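ComZ (Thermus thermophilus, PDB 6QVI) probably serves as a DNA receptor at the pilus tip during natural transformation, carrying a beta-solenoid domain on a pseudopilin-like base. Local coordinates at residues T477-A480 and G481-S485; L212-Y216 and G217-V221; F435-E438 and G439-Q443; D133-Q137 and A138-G142; G266-L270 and S271-P275. All blocks are in the same frame, centred on the assembly; numbering follows the deposited sequence.

Contact 1: residues T477-A480 and G481-S485; sequences TTSA and GNQMS
Ala480 O accepts the backbone N of Gln483 at 2.8 Å, with an N-H...O angle of 152°, closing a type III beta turn with Gly481 and Asn482 at its corner, both in helical backbone angles. The turn follows strand 474-478 of the beta-solenoid and starts the loop toward strand 491-496; the disulfide Cys476-Cys486 ties this loop back to strand 474-478. On the strand side, the methyl CG2 of Thr478 lies beside its own backbone N and faces the returning chain, 3.9 Å from Gln483 O and 4.2 Å from Met484 CA. The same torsion (chi1 39°) sets OG1 between the backbone N and the carbonyl carbon, where it hydrogen-bonds Tyr442 OH and Val460 O. Tyr442 OH also bonds Gln483 O, so one phenol joins the strand to the far end of the turn. Gly481 O is held by Arg444 NE. At the corner the amide of Asn482 stands over the methyl of Ala480, with ND2 of Asn482 3.9 Å from CB of Ala480, and across the bend Gln483 CB packs against Ala480 O.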
loop_
_atom_site.group_PDB
_atom_site.type_symbol
_atom_site.label_atom_id
_atom_site.label_comp_id
_atom_site.label_asym_id
_atom_site.label_seq_id
_atom_site.Cartn_x
_atom_site.Cartn_y
_atom_site.Cartn_z
ATOM N N THR A 477 -10.403 -10.498 -17.210
ATOM C CA THR A 477 -11.111 -11.676 -16.759
ATOM C C THR A 477 -11.455 -12.541 -17.924
ATOM O O THR A 477 -11.706 -12.052 -18.985
ATOM C CB THR A 477 -12.384 -11.276 -16.059
ATOM O OG1 THR A 477 -12.085 -10.195 -15.202
ATOM C CG2 THR A 477 -12.869 -12.373 -15.214
ATOM N N THR A 478 -11.461 -13.843 -17.741
ATOM C CA THR A 478 -11.754 -14.699 -18.860
ATOM C C THR A 478 -12.808 -15.676 -18.532
ATOM O O THR A 478 -13.044 -15.955 -17.367
ATOM C CB THR A 478 -10.560 -15.536 -19.226
ATOM O OG1 THR A 478 -9.923 -15.959 -18.026
ATOM C CG2 THR A 478 -9.637 -14.747 -20.056
ATOM N N SER A 479 -13.398 -16.236 -19.582
ATOM C CA SER A 479 -14.471 -17.200 -19.387
ATOM C C SER A 479 -13.938 -18.523 -18.850
ATOM O O SER A 479 -14.624 -19.204 -18.072
ATOM C CB SER A 479 -15.218 -17.410 -20.680
ATOM O OG SER A 479 -14.618 -18.511 -21.344
ATOM N N ALA A 480 -12.803 -18.993 -19.360
ATOM C CA ALA A 480 -12.280 -20.284 -18.918
ATOM C C ALA A 480 -10.757 -20.285 -18.997
ATOM O O ALA A 480 -10.150 -19.429 -19.647
ATOM C CB ALA A 480 -12.873 -21.418 -19.731
ATOM N N GLY A 481 -10.143 -21.259 -18.321
ATOM C CA GLY A 481 -8.694 -21.367 -18.358
ATOM C C GLY A 481 -8.149 -21.510 -19.763
ATOM O O GLY A 481 -7.072 -20.982 -20.077
ATOM N N ASN A 482 -8.897 -22.215 -20.625
ATOM C CA ASN A 482 -8.648 -22.306 -22.061
ATOM C C ASN A 482 -8.423 -20.946 -22.716
ATOM O O ASN A 482 -7.728 -20.851 -23.732
ATOM C CB ASN A 482 -9.876 -22.950 -22.706
ATOM C CG ASN A 482 -10.434 -24.078 -21.870
ATOM O OD1 ASN A 482 -9.743 -24.627 -21.011
ATOM N ND2 ASN A 482 -11.714 -24.383 -22.066
ATOM N N GLN A 483 -9.057 -19.939 -22.169
ATOM C CA GLN A 483 -9.073 -18.663 -22.824
ATOM C C GLN A 483 -8.053 -17.653 -22.479
ATOM O O GLN A 483 -7.474 -17.667 -21.442
ATOM C CB GLN A 483 -10.439 -18.042 -22.590
ATOM C CG GLN A 483 -11.017 -17.346 -23.800
ATOM C CD GLN A 483 -11.558 -18.318 -24.796
ATOM O OE1 GLN A 483 -11.920 -19.428 -24.447
ATOM N NE2 GLN A 483 -11.631 -17.903 -26.038
ATOM N N MET A 484 -7.855 -16.752 -23.402
ATOM C CA MET A 484 -6.959 -15.659 -23.193
ATOM C C MET A 484 -7.552 -14.379 -23.738
ATOM O O MET A 484 -6.873 -13.367 -23.809
ATOM C CB MET A 484 -5.636 -15.940 -23.845
ATOM C CG MET A 484 -4.788 -16.873 -23.023
ATOM S SD MET A 484 -3.291 -16.032 -22.633
ATOM C CE MET A 484 -3.231 -14.854 -23.959
ATOM N N SER A 485 -8.821 -14.433 -24.133
ATOM C CA SER A 485 -9.536 -13.292 -24.651
ATOM C C SER A 485 -10.173 -12.632 -23.470
ATOM O O SER A 485 -10.816 -13.258 -22.653
ATOM C CB SER A 485 -10.559 -13.713 -25.688
ATOM O OG SER A 485 -9.934 -13.846 -26.952
#

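Contact 2: residues L212-Y216 and G217-V221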
loop_
_atom_site.group_PDB
_atom_site.type_symbol
_atom_site.label_atom_id
_atom_site.label_comp_id
_atom_site.label_asym_id
_atom_site.label_seq_id
_atom_site.Cartn_x
_atom_site.Cartn_y
_atom_site.Cartn_z
ATOM N N LEU A 212 -11.842 5.167 -5.191
ATOM C CA LEU A 212 -11.591 5.091 -6.623
ATOM C C LEU A 212 -10.797 6.311 -7.050
ATOM O O LEU A 212 -11.326 7.418 -7.057
ATOM C CB LEU A 212 -12.909 5.008 -7.393
ATOM C CG LEU A 212 -12.910 4.883 -8.914
ATOM C CD1 LEU A 212 -11.794 4.035 -9.341
ATOM C CD2 LEU A 212 -14.235 4.341 -9.440
ATOM N N ARG A 213 -9.554 6.109 -7.454
ATOM C CA ARG A 213 -8.718 7.203 -7.908
ATOM C C ARG A 213 -8.271 6.928 -9.335
ATOM O O ARG A 213 -7.780 5.834 -9.646
ATOM C CB ARG A 213 -7.493 7.408 -7.007
ATOM C CG ARG A 213 -7.812 7.834 -5.572
ATOM C CD ARG A 213 -6.578 8.353 -4.818
ATOM N NE ARG A 213 -6.462 7.723 -3.507
ATOM C CZ ARG A 213 -6.461 8.376 -2.352
ATOM N NH1 ARG A 213 -6.579 9.695 -2.339
ATOM N NH2 ARG A 213 -6.343 7.710 -1.207
ATOM N N VAL A 214 -8.357 7.937 -10.160
ATOM C CA VAL A 214 -7.919 7.829 -11.500
ATOM C C VAL A 214 -7.165 9.076 -11.776
ATOM O O VAL A 214 -7.740 10.103 -11.906
ATOM C CB VAL A 214 -9.080 7.777 -12.449
ATOM C CG1 VAL A 214 -8.597 8.026 -13.842
ATOM C CG2 VAL A 214 -9.756 6.448 -12.356
ATOM N N GLN A 215 -5.864 8.981 -11.871
ATOM C CA GLN A 215 -5.073 10.144 -12.107
ATOM C C GLN A 215 -5.231 10.791 -13.446
ATOM O O GLN A 215 -5.237 11.985 -13.524
ATOM C CB GLN A 215 -3.620 9.855 -11.874
ATOM C CG GLN A 215 -2.750 10.911 -12.484
ATOM C CD GLN A 215 -1.301 10.713 -12.184
ATOM O OE1 GLN A 215 -0.883 9.640 -11.816
ATOM N NE2 GLN A 215 -0.524 11.753 -12.343
ATOM N N TYR A 216 -5.319 10.032 -14.517
ATOM C CA TYR A 216 -5.490 10.651 -15.814
ATOM C C TYR A 216 -6.645 10.042 -16.540
ATOM O O TYR A 216 -6.615 8.893 -16.847
ATOM C CB TYR A 216 -4.265 10.461 -16.687
ATOM C CG TYR A 216 -3.041 11.209 -16.258
ATOM C CD1 TYR A 216 -3.017 12.571 -16.218
ATOM C CD2 TYR A 216 -1.905 10.545 -15.922
ATOM C CE1 TYR A 216 -1.894 13.244 -15.828
ATOM C CE2 TYR A 216 -0.787 11.209 -15.531
ATOM C CZ TYR A 216 -0.792 12.556 -15.481
ATOM O OH TYR A 216 0.332 13.207 -15.089
ATOM N N GLY A 217 -7.664 10.826 -16.832
ATOM C CA GLY A 217 -8.814 10.334 -17.559
ATOM C C GLY A 217 -10.154 10.492 -16.891
ATOM O O GLY A 217 -10.230 10.942 -15.784
ATOM N N LYS A 218 -11.205 10.148 -17.617
ATOM C CA LYS A 218 -12.584 10.152 -17.151
ATOM C C LYS A 218 -13.048 8.720 -16.867
ATOM O O LYS A 218 -12.316 7.756 -17.088
ATOM C CB LYS A 218 -13.484 10.841 -18.174
ATOM C CG LYS A 218 -12.987 12.204 -18.612
ATOM C CD LYS A 218 -13.585 12.584 -19.937
ATOM C CE LYS A 218 -14.949 13.142 -19.714
ATOM N NZ LYS A 218 -14.807 14.525 -19.154
ATOM N N ILE A 219 -14.252 8.592 -16.309
ATOM C CA ILE A 219 -14.890 7.309 -16.049
ATOM C C ILE A 219 -16.380 7.472 -16.264
ATOM O O ILE A 219 -16.949 8.548 -16.042
ATOM C CB ILE A 219 -14.648 6.752 -14.631
ATOM C CG1 ILE A 219 -15.390 7.580 -13.580
ATOM C CG2 ILE A 219 -13.168 6.666 -14.304
ATOM C CD1 ILE A 219 -15.741 6.796 -12.358
ATOM N N SER A 220 -17.010 6.394 -16.726
ATOM C CA SER A 220 -18.451 6.348 -16.941
ATOM C C SER A 220 -19.021 5.246 -16.067
ATOM O O SER A 220 -18.394 4.201 -15.884
ATOM C CB SER A 220 -18.805 6.102 -18.419
ATOM O OG SER A 220 -20.143 6.479 -18.714
ATOM N N VAL A 221 -20.202 5.475 -15.514
ATOM C CA VAL A 221 -20.812 4.512 -14.615
ATOM C C VAL A 221 -22.276 4.345 -15.019
ATOM O O VAL A 221 -23.073 5.292 -14.913
ATOM C CB VAL A 221 -20.669 4.937 -13.150
ATOM C CG1 VAL A 221 -21.696 4.237 -12.290
ATOM C CG2 VAL A 221 -19.273 4.629 -12.666
#
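Val214 and Ile219 meet on the inner side of a beta-solenoid corner, where the chain leaves strand 212-214 on one parallel sheet and starts strand 218-221 on another. This inner side is the packed part. The Val214 side chain runs at a slant to that of Ile219, their CG2 methyls 3.9 Å apart, while Leu212 and Ile219 reach for each other tip to tip, CD2 to CD1 at 4.1 Å. Ile219 serves both partners because its CG1 is turned between the backbone N and the carbonyl carbon (chi1 70°), which sends CD1 to Leu212 and leaves CG2 for Val214. Val160, Ile174 and Val239 of adjoining strands pack against the same group. No hydrogen bond spans the bend. Gly217, at phi 123° and psi 174°, makes the corner with a backbone that would press any CB against Tyr216 O. The outer side is looser: Arg213 and Lys218, both partly exposed, form salt bridges with Asp269 and Asp245, and Tyr216 turns its ring off the bend. One face of that ring carries its neighbour, Gln215 CG, 3.5 Å above the plane and offset toward the rim.

Contact 3: residues F435-E438 and G439-Q443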
loop_
_atom_site.group_PDB
_atom_site.type_symbol
_atom_site.label_atom_id
_atom_site.label_comp_id
_atom_site.label_asym_id
_atom_site.label_seq_id
_atom_site.Cartn_x
_atom_site.Cartn_y
_atom_site.Cartn_z
ATOM N N PHE A 435 4.669 -12.118 -5.340
ATOM C CA PHE A 435 5.041 -12.537 -6.682
ATOM C C PHE A 435 5.245 -11.314 -7.556
ATOM O O PHE A 435 4.318 -10.515 -7.742
ATOM C CB PHE A 435 3.977 -13.453 -7.265
ATOM C CG PHE A 435 3.928 -14.783 -6.586
ATOM C CD1 PHE A 435 4.651 -15.856 -7.093
ATOM C CD2 PHE A 435 3.210 -14.948 -5.404
ATOM C CE1 PHE A 435 4.636 -17.070 -6.461
ATOM C CE2 PHE A 435 3.194 -16.163 -4.771
ATOM C CZ PHE A 435 3.906 -17.232 -5.304
ATOM N N VAL A 436 6.440 -11.198 -8.117
ATOM C CA VAL A 436 6.738 -10.179 -9.109
ATOM C C VAL A 436 6.884 -10.911 -10.428
ATOM O O VAL A 436 7.679 -11.851 -10.536
ATOM C CB VAL A 436 8.003 -9.377 -8.754
ATOM C CG1 VAL A 436 8.319 -8.330 -9.820
ATOM C CG2 VAL A 436 7.823 -8.708 -7.400
ATOM N N ALA A 437 6.081 -10.516 -11.412
ATOM C CA ALA A 437 6.196 -11.056 -12.761
ATOM C C ALA A 437 6.313 -9.889 -13.730
ATOM O O ALA A 437 5.383 -9.081 -13.846
ATOM C CB ALA A 437 4.981 -11.928 -13.107
ATOM N N GLU A 438 7.437 -9.816 -14.449
ATOM C CA GLU A 438 7.608 -8.715 -15.390
ATOM C C GLU A 438 6.666 -8.863 -16.569
ATOM O O GLU A 438 6.331 -7.869 -17.225
ATOM C CB GLU A 438 9.077 -8.635 -15.851
ATOM C CG GLU A 438 9.335 -7.672 -17.005
ATOM C CD GLU A 438 10.845 -7.397 -17.277
ATOM O OE1 GLU A 438 11.142 -6.423 -18.028
ATOM O OE2 GLU A 438 11.724 -8.122 -16.752
ATOM N N GLY A 439 6.206 -10.081 -16.831
ATOM C CA GLY A 439 5.306 -10.315 -17.937
ATOM C C GLY A 439 3.885 -10.399 -17.423
ATOM O O GLY A 439 3.419 -9.481 -16.728
ATOM N N ASP A 440 3.191 -11.483 -17.757
ATOM C CA ASP A 440 1.791 -11.684 -17.416
ATOM C C ASP A 440 1.619 -12.671 -16.266
ATOM O O ASP A 440 2.475 -13.526 -16.007
ATOM C CB ASP A 440 1.023 -12.193 -18.630
ATOM C CG ASP A 440 0.950 -11.180 -19.749
ATOM O OD1 ASP A 440 1.492 -10.059 -19.600
ATOM O OD2 ASP A 440 0.355 -11.520 -20.798
ATOM N N ILE A 441 0.463 -12.575 -15.604
ATOM C CA ILE A 441 0.054 -13.528 -14.574
ATOM C C ILE A 441 -1.318 -14.069 -14.929
ATOM O O ILE A 441 -2.263 -13.304 -15.137
ATOM C CB ILE A 441 0.003 -12.922 -13.160
ATOM C CG1 ILE A 441 1.396 -12.593 -12.670
ATOM C CG2 ILE A 441 -0.685 -13.906 -12.189
ATOM C CD1 ILE A 441 1.406 -12.377 -11.236
ATOM N N TYR A 442 -1.437 -15.382 -14.924
ATOM C CA TYR A 442 -2.696 -16.054 -15.156
ATOM C C TYR A 442 -2.971 -16.892 -13.925
ATOM O O TYR A 442 -2.196 -17.808 -13.612
ATOM C CB TYR A 442 -2.631 -16.925 -16.413
ATOM C CG TYR A 442 -3.974 -17.188 -17.074
ATOM C CD1 TYR A 442 -5.032 -17.745 -16.366
ATOM C CD2 TYR A 442 -4.195 -16.810 -18.394
ATOM C CE1 TYR A 442 -6.259 -17.951 -16.977
ATOM C CE2 TYR A 442 -5.409 -16.997 -19.005
ATOM C CZ TYR A 442 -6.444 -17.573 -18.303
ATOM O OH TYR A 442 -7.667 -17.764 -18.934
ATOM N N GLN A 443 -4.083 -16.607 -13.251
ATOM C CA GLN A 443 -4.536 -17.421 -12.127
ATOM C C GLN A 443 -5.752 -18.255 -12.547
ATOM O O GLN A 443 -6.846 -17.711 -12.752
ATOM C CB GLN A 443 -4.875 -16.541 -10.926
ATOM C CG GLN A 443 -5.753 -17.223 -9.899
ATOM C CD GLN A 443 -6.214 -16.266 -8.841
ATOM O OE1 GLN A 443 -5.682 -15.164 -8.726
ATOM N NE2 GLN A 443 -7.171 -16.683 -8.022
#
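A corner of the beta-solenoid links strand 432-437 to strand 441-443, and at its inside Ala437 and Ile441 touch. The methyl CB of Ala437 sits 3.7 Å from CG1 of Ile441 and 4.1 Å from CD1, so one short side chain meets the longer arm of the other. That arm is brought round by a first torsion of -69°, with CG1 beside the backbone N of Ile441 and CG2 on the carbonyl side. Val403, Val452, Ala454 and Phe458 of neighbouring strands pack around this pair. Between them the chain turns at Glu438 and Gly439, with no hydrogen bond spanning the bend. The two acids at the corner point away from the apolar pair. Glu438, with CG anti to the backbone N (chi1 170°) and an extended chain, carries OE2 to the backbone N of Lys405 and to a salt bridge with Arg295. Asp440 splits its carboxylate: OD1 takes Thr457 N and OD2 meets Arg459, while its own backbone N goes to Asn412 OD1. The corner is thus hydrocarbon within and charge-paired without, and each carboxylate has both an arginine and a backbone N-H as partner, which would probably keep it charged.

Contact 4: residues D133-Q137 and A138-G142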
loop_
_atom_site.group_PDB
_atom_site.type_symbol
_atom_site.label_atom_id
_atom_site.label_comp_id
_atom_site.label_asym_id
_atom_site.label_seq_id
_atom_site.Cartn_x
_atom_site.Cartn_y
_atom_site.Cartn_z
ATOM N N ASP A 133 0.935 8.580 3.125
ATOM C CA ASP A 133 -0.330 7.960 2.743
ATOM C C ASP A 133 -0.078 6.752 1.827
ATOM O O ASP A 133 -0.329 6.764 0.616
ATOM C CB ASP A 133 -1.277 8.986 2.113
ATOM C CG ASP A 133 -2.652 8.395 1.776
ATOM O OD1 ASP A 133 -2.973 7.297 2.301
ATOM O OD2 ASP A 133 -3.416 9.031 1.005
ATOM N N TYR A 134 0.433 5.698 2.459
ATOM C CA TYR A 134 0.673 4.446 1.756
ATOM C C TYR A 134 -0.630 3.987 1.122
ATOM O O TYR A 134 -1.589 3.649 1.822
ATOM C CB TYR A 134 1.213 3.403 2.743
ATOM C CG TYR A 134 2.695 3.567 3.098
ATOM C CD1 TYR A 134 3.685 3.424 2.121
ATOM C CD2 TYR A 134 3.100 3.947 4.386
ATOM C CE1 TYR A 134 5.035 3.574 2.427
ATOM C CE2 TYR A 134 4.451 4.115 4.700
ATOM C CZ TYR A 134 5.417 3.929 3.711
ATOM O OH TYR A 134 6.764 4.083 3.981
ATOM N N LEU A 135 -0.641 3.920 -0.208
ATOM C CA LEU A 135 -1.861 3.591 -0.935
ATOM C C LEU A 135 -2.337 2.192 -0.605
ATOM O O LEU A 135 -1.539 1.248 -0.466
ATOM C CB LEU A 135 -1.630 3.733 -2.436
ATOM C CG LEU A 135 -1.318 5.175 -2.826
ATOM C CD1 LEU A 135 -1.407 5.369 -4.322
ATOM C CD2 LEU A 135 -2.297 6.122 -2.093
ATOM N N GLU A 136 -3.655 2.072 -0.448
ATOM C CA GLU A 136 -4.272 0.808 -0.061
ATOM C C GLU A 136 -5.431 0.525 -1.004
ATOM O O GLU A 136 -6.510 1.111 -0.856
ATOM C CB GLU A 136 -4.726 0.818 1.392
ATOM C CG GLU A 136 -3.555 0.862 2.346
ATOM C CD GLU A 136 -3.966 0.589 3.771
ATOM O OE1 GLU A 136 -5.188 0.471 4.022
ATOM O OE2 GLU A 136 -3.063 0.476 4.636
ATOM N N GLN A 137 -5.190 -0.360 -1.977
ATOM C CA GLN A 137 -6.221 -0.673 -2.952
ATOM C C GLN A 137 -6.108 -2.147 -3.340
ATOM O O GLN A 137 -5.030 -2.748 -3.272
ATOM C CB GLN A 137 -6.099 0.266 -4.173
ATOM C CG GLN A 137 -4.757 0.097 -4.895
ATOM C CD GLN A 137 -3.614 0.875 -4.267
ATOM O OE1 GLN A 137 -3.721 2.070 -4.041
ATOM N NE2 GLN A 137 -2.541 0.180 -3.923
ATOM N N ALA A 138 -7.224 -2.723 -3.784
ATOM C CA ALA A 138 -7.145 -4.102 -4.240
ATOM C C ALA A 138 -6.483 -4.183 -5.588
ATOM O O ALA A 138 -5.797 -5.174 -5.878
ATOM C CB ALA A 138 -8.530 -4.747 -4.330
ATOM N N ILE A 139 -6.678 -3.187 -6.409
ATOM C CA ILE A 139 -6.120 -3.214 -7.718
ATOM C C ILE A 139 -5.549 -1.914 -8.105
ATOM O O ILE A 139 -6.238 -0.957 -8.148
ATOM C CB ILE A 139 -7.221 -3.433 -8.734
ATOM C CG1 ILE A 139 -7.721 -4.847 -8.682
ATOM C CG2 ILE A 139 -6.735 -3.167 -10.129
ATOM C CD1 ILE A 139 -8.817 -5.073 -9.673
ATOM N N PHE A 140 -4.281 -1.896 -8.427
ATOM C CA PHE A 140 -3.662 -0.697 -8.870
ATOM C C PHE A 140 -3.415 -0.930 -10.318
ATOM O O PHE A 140 -2.726 -1.825 -10.650
ATOM C CB PHE A 140 -2.364 -0.528 -8.154
ATOM C CG PHE A 140 -1.677 0.728 -8.481
ATOM C CD1 PHE A 140 -1.636 1.737 -7.595
ATOM C CD2 PHE A 140 -1.086 0.887 -9.678
ATOM C CE1 PHE A 140 -1.003 2.898 -7.885
ATOM C CE2 PHE A 140 -0.447 2.039 -9.986
ATOM C CZ PHE A 140 -0.406 3.053 -9.085
ATOM N N ALA A 141 -3.988 -0.132 -11.190
ATOM C CA ALA A 141 -3.818 -0.342 -12.603
ATOM C C ALA A 141 -2.908 0.638 -13.242
ATOM O O ALA A 141 -2.861 1.758 -12.857
ATOM C CB ALA A 141 -5.137 -0.314 -13.298
ATOM N N GLY A 142 -2.227 0.219 -14.281
ATOM C CA GLY A 142 -1.274 1.069 -14.921
ATOM C C GLY A 142 -1.641 1.873 -16.111
ATOM O O GLY A 142 -2.406 2.771 -16.032
#
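Gln137 and Phe140 lie side by side, pointing the same way, with the glutamine amide turned almost square to the ring (planes 86° apart). The carbon CD of Gln137 sits at the ring edge and in its plane, 4.0 Å from Phe140 CD1. That ring corner stands over the flat of the amide, since OE1 and NE2 of Gln137 are both 4.1 Å from it. What brings the amide here is a first torsion of 62°, which places CG between the backbone N and the carbonyl carbon and 3.7 Å from Ile139 O, followed by a bend at chi2. At a second point on the same ring edge comes Leu135, its CD1 4.4 Å from Phe140 CE1. An alanine in place of Gln137 is likely to leave this edge of Phe140 without its amide neighbour and the ring more able to turn. The ring of Phe140 also stacks on Tyr161, which Leu135 and Gln137 touch as well. The chain here passes from strand 120-130 of the pseudopilin-like domain into strand 139-141, the opening strand of the beta-solenoid, which runs parallel between strands 160-162 and 469-472. Ala138 turns the other way, its methyl packing on Ile156, Val494 and Tyr496. Farther out, backbone bonds of Asp133 with Gly513 and of Leu135 with Leu511 fasten the incoming link, and Glu136 OE2 forms a salt bridge with Arg498 NE.

Contact 5: residues G266-L270 and S271-P275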
loop_
_atom_site.group_PDB
_atom_site.type_symbol
_atom_site.label_atom_id
_atom_site.label_comp_id
_atom_site.label_asym_id
_atom_site.label_seq_id
_atom_site.Cartn_x
_atom_site.Cartn_y
_atom_site.Cartn_z
ATOM N N GLY A 266 -14.499 14.346 -6.276
ATOM C CA GLY A 266 -13.919 15.381 -7.112
ATOM C C GLY A 266 -12.868 14.893 -8.097
ATOM O O GLY A 266 -12.905 13.738 -8.533
ATOM N N GLY A 267 -11.827 15.689 -8.318
ATOM C CA GLY A 267 -10.771 15.289 -9.216
ATOM C C GLY A 267 -9.746 14.469 -8.478
ATOM O O GLY A 267 -9.915 14.122 -7.313
ATOM N N PHE A 268 -8.691 14.100 -9.195
ATOM C CA PHE A 268 -7.615 13.320 -8.599
ATOM C C PHE A 268 -7.030 14.126 -7.448
ATOM O O PHE A 268 -6.676 15.304 -7.616
ATOM C CB PHE A 268 -6.557 13.019 -9.654
ATOM C CG PHE A 268 -5.401 12.187 -9.163
ATOM C CD1 PHE A 268 -5.523 10.813 -8.912
ATOM C CD2 PHE A 268 -4.168 12.779 -8.986
ATOM C CE1 PHE A 268 -4.409 10.068 -8.510
ATOM C CE2 PHE A 268 -3.070 12.047 -8.558
ATOM C CZ PHE A 268 -3.183 10.706 -8.314
ATOM N N ASP A 269 -7.021 13.519 -6.265
ATOM C CA ASP A 269 -6.734 14.197 -5.000
ATOM C C ASP A 269 -5.327 13.936 -4.474
ATOM O O ASP A 269 -5.145 13.749 -3.271
ATOM C CB ASP A 269 -7.751 13.765 -3.967
ATOM C CG ASP A 269 -7.572 12.333 -3.578
ATOM O OD1 ASP A 269 -7.251 11.497 -4.464
ATOM O OD2 ASP A 269 -7.764 12.038 -2.390
ATOM N N LEU A 270 -4.301 13.903 -5.319
ATOM C CA LEU A 270 -2.973 13.611 -4.804
ATOM C C LEU A 270 -1.929 14.481 -5.480
ATOM O O LEU A 270 -1.927 14.648 -6.702
ATOM C CB LEU A 270 -2.588 12.149 -5.017
ATOM C CG LEU A 270 -3.271 10.997 -4.281
ATOM C CD1 LEU A 270 -2.710 9.598 -4.758
ATOM C CD2 LEU A 270 -3.173 11.157 -2.791
ATOM N N SER A 271 -1.050 15.030 -4.666
ATOM C CA SER A 271 0.185 15.637 -5.113
ATOM C C SER A 271 1.271 14.583 -4.956
ATOM O O SER A 271 1.169 13.692 -4.106
ATOM C CB SER A 271 0.510 16.892 -4.309
ATOM O OG SER A 271 0.071 16.764 -2.962
ATOM N N ASP A 272 2.270 14.641 -5.830
ATOM C CA ASP A 272 3.331 13.650 -5.883
ATOM C C ASP A 272 2.744 12.234 -5.937
ATOM O O ASP A 272 3.019 11.406 -5.056
ATOM C CB ASP A 272 4.265 13.800 -4.686
ATOM C CG ASP A 272 4.729 15.236 -4.484
ATOM O OD1 ASP A 272 5.458 15.503 -3.501
ATOM O OD2 ASP A 272 4.339 16.107 -5.297
ATOM N N PRO A 273 1.910 11.964 -6.917
ATOM C CA PRO A 273 1.367 10.631 -6.963
ATOM C C PRO A 273 2.368 9.774 -7.657
ATOM O O PRO A 273 3.075 10.232 -8.524
ATOM C CB PRO A 273 0.167 10.817 -7.836
ATOM C CG PRO A 273 0.608 11.823 -8.811
ATOM C CD PRO A 273 1.520 12.744 -8.090
ATOM N N PRO A 274 2.413 8.516 -7.280
ATOM C CA PRO A 274 3.307 7.479 -7.761
ATOM C C PRO A 274 2.932 6.981 -9.099
ATOM O O PRO A 274 1.782 6.844 -9.386
ATOM C CB PRO A 274 3.062 6.363 -6.784
ATOM C CG PRO A 274 1.659 6.527 -6.421
ATOM C CD PRO A 274 1.447 7.992 -6.322
ATOM N N PRO A 275 3.917 6.716 -9.924
ATOM C CA PRO A 275 3.706 6.167 -11.246
ATOM C C PRO A 275 3.639 4.666 -11.170
ATOM O O PRO A 275 3.939 4.101 -10.154
ATOM C CB PRO A 275 4.962 6.579 -11.961
ATOM C CG PRO A 275 5.973 6.536 -10.909
ATOM C CD PRO A 275 5.320 7.023 -9.678
#
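The Phe268 ring has Pro273 at its edge: Pro273 CB lies in the ring plane, 3.4 Å from Phe268 CZ and 3.5 Å from CE2, and the proline meets the ring at a slant. Pro273 CG follows beside the same edge, 3.7 Å from Phe268 CE2. Of the two faces, one has Gln215 against it, with its CA over the ring near CD1. On the other side stands Leu270, its CB above the plane and out beyond the rim. The ring is carried toward the proline by an extended first torsion, CG trans to the backbone N (chi1 -179°). Leu270 CB also approaches Pro273 CB directly, at 4.2 Å, so the proline is met by both hydrophobic side chains. This is the loop that leaves strand 265-266 on the beta-solenoid and heads for helix 294-301. Asp272 takes left-handed backbone angles (phi 51°, psi 57°), bending the chain so that Pro273 comes back to the ring, and Pro273 to Pro275 then run on in a polyproline II-like conformation. Putting a serine at Phe268 would probably take the ring edge away from Pro273 CB and open a gap between Leu270 and Gln215. No hydrogen bond joins the two halves of the loop. Tyr161 touches Leu270, Pro273 and Pro274, and the backbone of Phe268 bonds that of Gly240.

How the contacts relate
Contacts 2, 3 and 4 are buried, contact 1 is partly so, and contact 5 is at the surface. Contacts 2 and 3 are both solenoid corners, aliphatic within and charged without, though their centres are about 25 Å apart. Contact 1 alone holds a hydrogen bond across its segments, and it touches contact 3 through Tyr442. The other three form a second group: contacts 4 and 5 each lie about 12 to 14 Å, centre to centre, from contact 2. Tyr161 is common to them, meeting side chains of all three. Aromatic edges mark contact 4, where the chain enters the solenoid, and contact 5, in a loop between two of its parts; Leu135 against Pro274 joins them.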